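Side-chain contacts in parvulin 42 (Trypanosoma brucei brucei, PDB 6GMP), which probably catalyses the cis-trans isomerisation of peptide bonds preceding proline, here through the parvulin-type PPIase domain of a longer protein that also carries an FHA domain: residues S23-P26 with R27-G30; D60-V63 with Q64-D68. All coordinates share one frame; numbering follows the deposited sequence.

Contact 1: S23-P26 with R27-G30; sequences SLAP and RNKG
Two side chains reach back across this tight loop, each to an oxygen on the other side: the hydroxyl of Ser23 donates a hydrogen bond to the amide oxygen of Asn28, and the ammonium group of Lys29 donates to the backbone carbonyl of Leu24. The Ser23 OG to Asn28 OD1 bond is short, 2.6 Å, and the hydroxyl stands above the carbonyl plane of the amide, 39° out of it. Asn28 CG sits between its own backbone N and carbonyl carbon (chi1 65°), which brings OD1 to the Ser23 hydroxyl, while Asn28 ND2 bonds to Glu31. Ser23 OG also accepts from Ala25 N at 3.2 Å, an ST turn. Lys29 bends at chi2 and chi3 and folds back over Leu24, bringing NZ to 2.7 Å from Leu24 O; the ammonium comes in from the side, tilted 31° from the carbonyl plane. In the backbone, Gly30 N meets Ser23 O at 2.8 Å in a nearly straight bond, whereas Asn28 N to Ala25 O is weak. Arg27 turns its guanidinium so that one face lies over Asn28 OD1, and its NH2 bonds to Ser70 O. Donating to Asn28 and accepting from Ala25, the buried Ser23 hydroxyl is fixed in rotation; across this loop between strand 6-13 and helix 37-49 the bonds are polar, while Ala25 and Pro26 pack on Ala75.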
loop_
_atom_site.group_PDB
_atom_site.type_symbol
_atom_site.label_atom_id
_atom_site.label_comp_id
_atom_site.label_asym_id
_atom_site.label_seq_id
_atom_site.Cartn_x
_atom_site.Cartn_y
_atom_site.Cartn_z
ATOM N N SER A 23 12.267 1.342 -6.352
ATOM C CA SER A 23 11.397 0.197 -6.135
ATOM C C SER A 23 12.177 -0.985 -5.606
ATOM O O SER A 23 13.284 -1.288 -6.076
ATOM C CB SER A 23 10.698 -0.238 -7.421
ATOM O OG SER A 23 9.770 -1.266 -7.124
ATOM N N LEU A 24 11.567 -1.672 -4.645
ATOM C CA LEU A 24 12.120 -2.913 -4.113
ATOM C C LEU A 24 11.232 -4.118 -4.442
ATOM O O LEU A 24 11.463 -5.219 -3.933
ATOM C CB LEU A 24 12.316 -2.787 -2.610
ATOM C CG LEU A 24 13.395 -1.781 -2.183
ATOM C CD1 LEU A 24 13.499 -1.735 -0.668
ATOM C CD2 LEU A 24 14.750 -2.118 -2.792
ATOM N N ALA A 25 10.228 -3.912 -5.295
ATOM C CA ALA A 25 9.358 -4.995 -5.733
ATOM C C ALA A 25 10.064 -5.848 -6.778
ATOM O O ALA A 25 10.869 -5.334 -7.539
ATOM C CB ALA A 25 8.103 -4.424 -6.328
ATOM N N PRO A 26 9.751 -7.155 -6.827
ATOM C CA PRO A 26 10.392 -8.045 -7.806
ATOM C C PRO A 26 10.250 -7.592 -9.264
ATOM O O PRO A 26 11.149 -7.780 -10.078
ATOM C CB PRO A 26 9.643 -9.359 -7.611
ATOM C CG PRO A 26 9.220 -9.349 -6.196
ATOM C CD PRO A 26 8.909 -7.909 -5.876
ATOM N N ARG A 27 9.093 -7.027 -9.577
ATOM C CA ARG A 27 8.732 -6.642 -10.934
ATOM C C ARG A 27 9.734 -5.661 -11.565
ATOM O O ARG A 27 10.061 -5.753 -12.753
ATOM C CB ARG A 27 7.318 -6.060 -10.846
ATOM C CG ARG A 27 6.847 -5.156 -11.939
ATOM C CD ARG A 27 5.397 -4.775 -11.661
ATOM N NE ARG A 27 5.268 -3.879 -10.512
ATOM C CZ ARG A 27 5.532 -2.576 -10.557
ATOM N NH1 ARG A 27 5.915 -2.004 -11.690
ATOM N NH2 ARG A 27 5.402 -1.842 -9.458
ATOM N N ASN A 28 10.256 -4.755 -10.746
ATOM C CA ASN A 28 11.075 -3.654 -11.227
ATOM C C ASN A 28 12.105 -3.241 -10.182
ATOM O O ASN A 28 12.395 -2.060 -10.002
ATOM C CB ASN A 28 10.183 -2.468 -11.595
ATOM C CG ASN A 28 9.465 -1.879 -10.400
ATOM O OD1 ASN A 28 9.295 -2.535 -9.372
ATOM N ND2 ASN A 28 9.028 -0.631 -10.531
ATOM N N LYS A 29 12.654 -4.229 -9.492
ATOM C CA LYS A 29 13.667 -4.008 -8.476
ATOM C C LYS A 29 14.763 -3.066 -8.978
ATOM O O LYS A 29 15.349 -3.288 -10.031
ATOM C CB LYS A 29 14.293 -5.347 -8.092
ATOM C CG LYS A 29 15.347 -5.265 -6.997
ATOM C CD LYS A 29 14.713 -5.052 -5.634
ATOM C CE LYS A 29 14.667 -6.351 -4.834
ATOM N NZ LYS A 29 14.000 -6.169 -3.507
ATOM N N GLY A 30 15.001 -1.991 -8.236
ATOM C CA GLY A 30 16.070 -1.067 -8.566
ATOM C C GLY A 30 15.616 0.105 -9.414
ATOM O O GLY A 30 16.407 1.021 -9.654
#

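Contact 2: D60-V63 with Q64-D68; sequences DEFV and QVVRD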
loop_
_atom_site.group_PDB
_atom_site.type_symbol
_atom_site.label_atom_id
_atom_site.label_comp_id
_atom_site.label_asym_id
_atom_site.label_seq_id
_atom_site.Cartn_x
_atom_site.Cartn_y
_atom_site.Cartn_z
ATOM N N ASP A 60 -7.188 -12.117 -3.288
ATOM C CA ASP A 60 -6.719 -12.198 -4.668
ATOM C C ASP A 60 -6.885 -10.855 -5.373
ATOM O O ASP A 60 -5.996 -10.407 -6.094
ATOM C CB ASP A 60 -7.466 -13.296 -5.431
ATOM C CG ASP A 60 -7.155 -14.690 -4.909
ATOM O OD1 ASP A 60 -6.068 -14.884 -4.326
ATOM O OD2 ASP A 60 -7.995 -15.597 -5.085
ATOM N N GLU A 61 -8.021 -10.198 -5.165
ATOM C CA GLU A 61 -8.235 -8.875 -5.757
ATOM C C GLU A 61 -7.205 -7.836 -5.300
ATOM O O GLU A 61 -6.695 -7.033 -6.094
ATOM C CB GLU A 61 -9.641 -8.380 -5.447
ATOM C CG GLU A 61 -10.708 -9.041 -6.317
ATOM C CD GLU A 61 -12.128 -8.836 -5.814
ATOM O OE1 GLU A 61 -12.303 -8.355 -4.673
ATOM O OE2 GLU A 61 -13.082 -9.166 -6.561
ATOM N N PHE A 62 -6.878 -7.835 -4.017
ATOM C CA PHE A 62 -5.897 -6.882 -3.554
ATOM C C PHE A 62 -4.482 -7.198 -4.053
ATOM O O PHE A 62 -3.725 -6.297 -4.421
ATOM C CB PHE A 62 -5.891 -6.786 -2.029
ATOM C CG PHE A 62 -5.110 -5.603 -1.530
ATOM C CD1 PHE A 62 -5.615 -4.320 -1.698
ATOM C CD2 PHE A 62 -3.852 -5.752 -0.967
ATOM C CE1 PHE A 62 -4.904 -3.215 -1.288
ATOM C CE2 PHE A 62 -3.130 -4.641 -0.552
ATOM C CZ PHE A 62 -3.667 -3.371 -0.705
ATOM N N VAL A 63 -4.132 -8.479 -4.053
ATOM C CA VAL A 63 -2.818 -8.922 -4.501
ATOM C C VAL A 63 -2.606 -8.551 -5.972
ATOM O O VAL A 63 -1.486 -8.264 -6.385
ATOM C CB VAL A 63 -2.677 -10.423 -4.247
ATOM C CG1 VAL A 63 -1.534 -11.011 -5.054
ATOM C CG2 VAL A 63 -2.488 -10.665 -2.747
ATOM N N GLN A 64 -3.681 -8.518 -6.751
ATOM C CA GLN A 64 -3.576 -8.069 -8.138
ATOM C C GLN A 64 -2.987 -6.664 -8.227
ATOM O O GLN A 64 -2.085 -6.412 -9.027
ATOM C CB GLN A 64 -4.929 -8.098 -8.829
ATOM C CG GLN A 64 -4.867 -7.754 -10.317
ATOM C CD GLN A 64 -4.057 -8.757 -11.105
ATOM O OE1 GLN A 64 -4.256 -9.966 -10.982
ATOM N NE2 GLN A 64 -3.124 -8.262 -11.913
ATOM N N VAL A 65 -3.468 -5.746 -7.398
ATOM C CA VAL A 65 -2.952 -4.394 -7.471
ATOM C C VAL A 65 -1.551 -4.310 -6.864
ATOM O O VAL A 65 -0.734 -3.528 -7.329
ATOM C CB VAL A 65 -3.911 -3.342 -6.881
ATOM C CG1 VAL A 65 -5.169 -3.250 -7.751
ATOM C CG2 VAL A 65 -4.272 -3.653 -5.454
ATOM N N VAL A 66 -1.232 -5.144 -5.876
ATOM C CA VAL A 66 0.138 -5.220 -5.369
ATOM C C VAL A 66 1.087 -5.640 -6.494
ATOM O O VAL A 66 2.129 -5.018 -6.728
ATOM C CB VAL A 66 0.264 -6.231 -4.200
ATOM C CG1 VAL A 66 1.723 -6.405 -3.805
ATOM C CG2 VAL A 66 -0.590 -5.806 -2.982
ATOM N N ARG A 67 0.721 -6.718 -7.189
ATOM C CA ARG A 67 1.543 -7.234 -8.277
ATOM C C ARG A 67 1.749 -6.213 -9.398
ATOM O O ARG A 67 2.826 -6.154 -9.977
ATOM C CB ARG A 67 0.951 -8.519 -8.850
ATOM C CG ARG A 67 1.012 -9.662 -7.889
ATOM C CD ARG A 67 0.221 -10.833 -8.387
ATOM N NE ARG A 67 0.316 -11.963 -7.467
ATOM C CZ ARG A 67 -0.419 -13.060 -7.558
ATOM N NH1 ARG A 67 -1.290 -13.204 -8.547
ATOM N NH2 ARG A 67 -0.266 -14.019 -6.664
ATOM N N ASP A 68 0.725 -5.411 -9.672
ATOM C CA ASP A 68 0.779 -4.459 -10.782
ATOM C C ASP A 68 1.459 -3.143 -10.417
ATOM O O ASP A 68 2.058 -2.504 -11.280
ATOM C CB ASP A 68 -0.627 -4.168 -11.311
ATOM C CG ASP A 68 -1.270 -5.367 -11.993
ATOM O OD1 ASP A 68 -0.556 -6.335 -12.341
ATOM O OD2 ASP A 68 -2.503 -5.324 -12.166
#
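Val63 and Arg67, one helical turn apart in helix 59-69, pack side chain on side chain: Val63 CG1 lies over one face of the guanidinium, offset toward its rim, 3.2 Å from Arg67 NE. The arginine chain runs extended from CG to NE and crosses the valine at a slant, its CG passing 3.2 Å from Val63 O. Its charge is answered outside the pair, where Arg67 NH2 forms a salt bridge with Asp78, a residue that Val63 also touches.

The apolar contacts gather on another side of the helix, around Phe62. With Phe62 CG anti to the backbone N (chi1 -167°), the ring reaches Val66, whose CG2 approaches obliquely, 3.7 Å from Phe62 CE2. In the conformer given, Val65 CG2 sits over one face of the ring. The ring also stacks with Tyr119 and, like both valines, packs on Val11 of strand 6-13, so this side of the helix lies against the sheet.

Among the polar bonds, Gln64 bends at chi2 (63°) and reaches one turn onward to Asp68. Its NE2 donates to Asp68 OD2 at 3.0 Å, almost straight and nearly in the plane of its own amide, meeting the carboxylate on the syn side but 31° out of the carboxylate plane. The backbone adds Arg67 N to Val63 O, 2.8 Å and nearly linear; Val66 N and Gln64 N bind Phe62 O and Asp60 O in the same i to i+4 pattern, and Val65 N to Phe62 O is weak.

The helix is thus amphipathic: aromatic and aliphatic groups anchor it to the sheet, while Gln64, Asp68 and Arg67 carry polar links nearer the surface, and the buried Val63 packs on one face of the guanidinium.

Overall arrangement
Contact 2 belongs to helix 59-69 and has its buried side on the central antiparallel sheet, whereas contact 1 is a mostly exposed loop nearer the surface, its centre about 15 Å from that of the chain against about 10 Å for contact 2. The two meet directly through packing: Arg27 CD lies 3.4 Å from Arg67 O, so the Arg27 side chain lies against the backbone near the C-terminal end of the helix. Their chemistry follows their places. The irregular loop relies largely on side chains to bind one another and backbone carbonyls; the helix satisfies its backbone by regular repeats and devotes its side chains to apolar packing inward and charged or amide links outward.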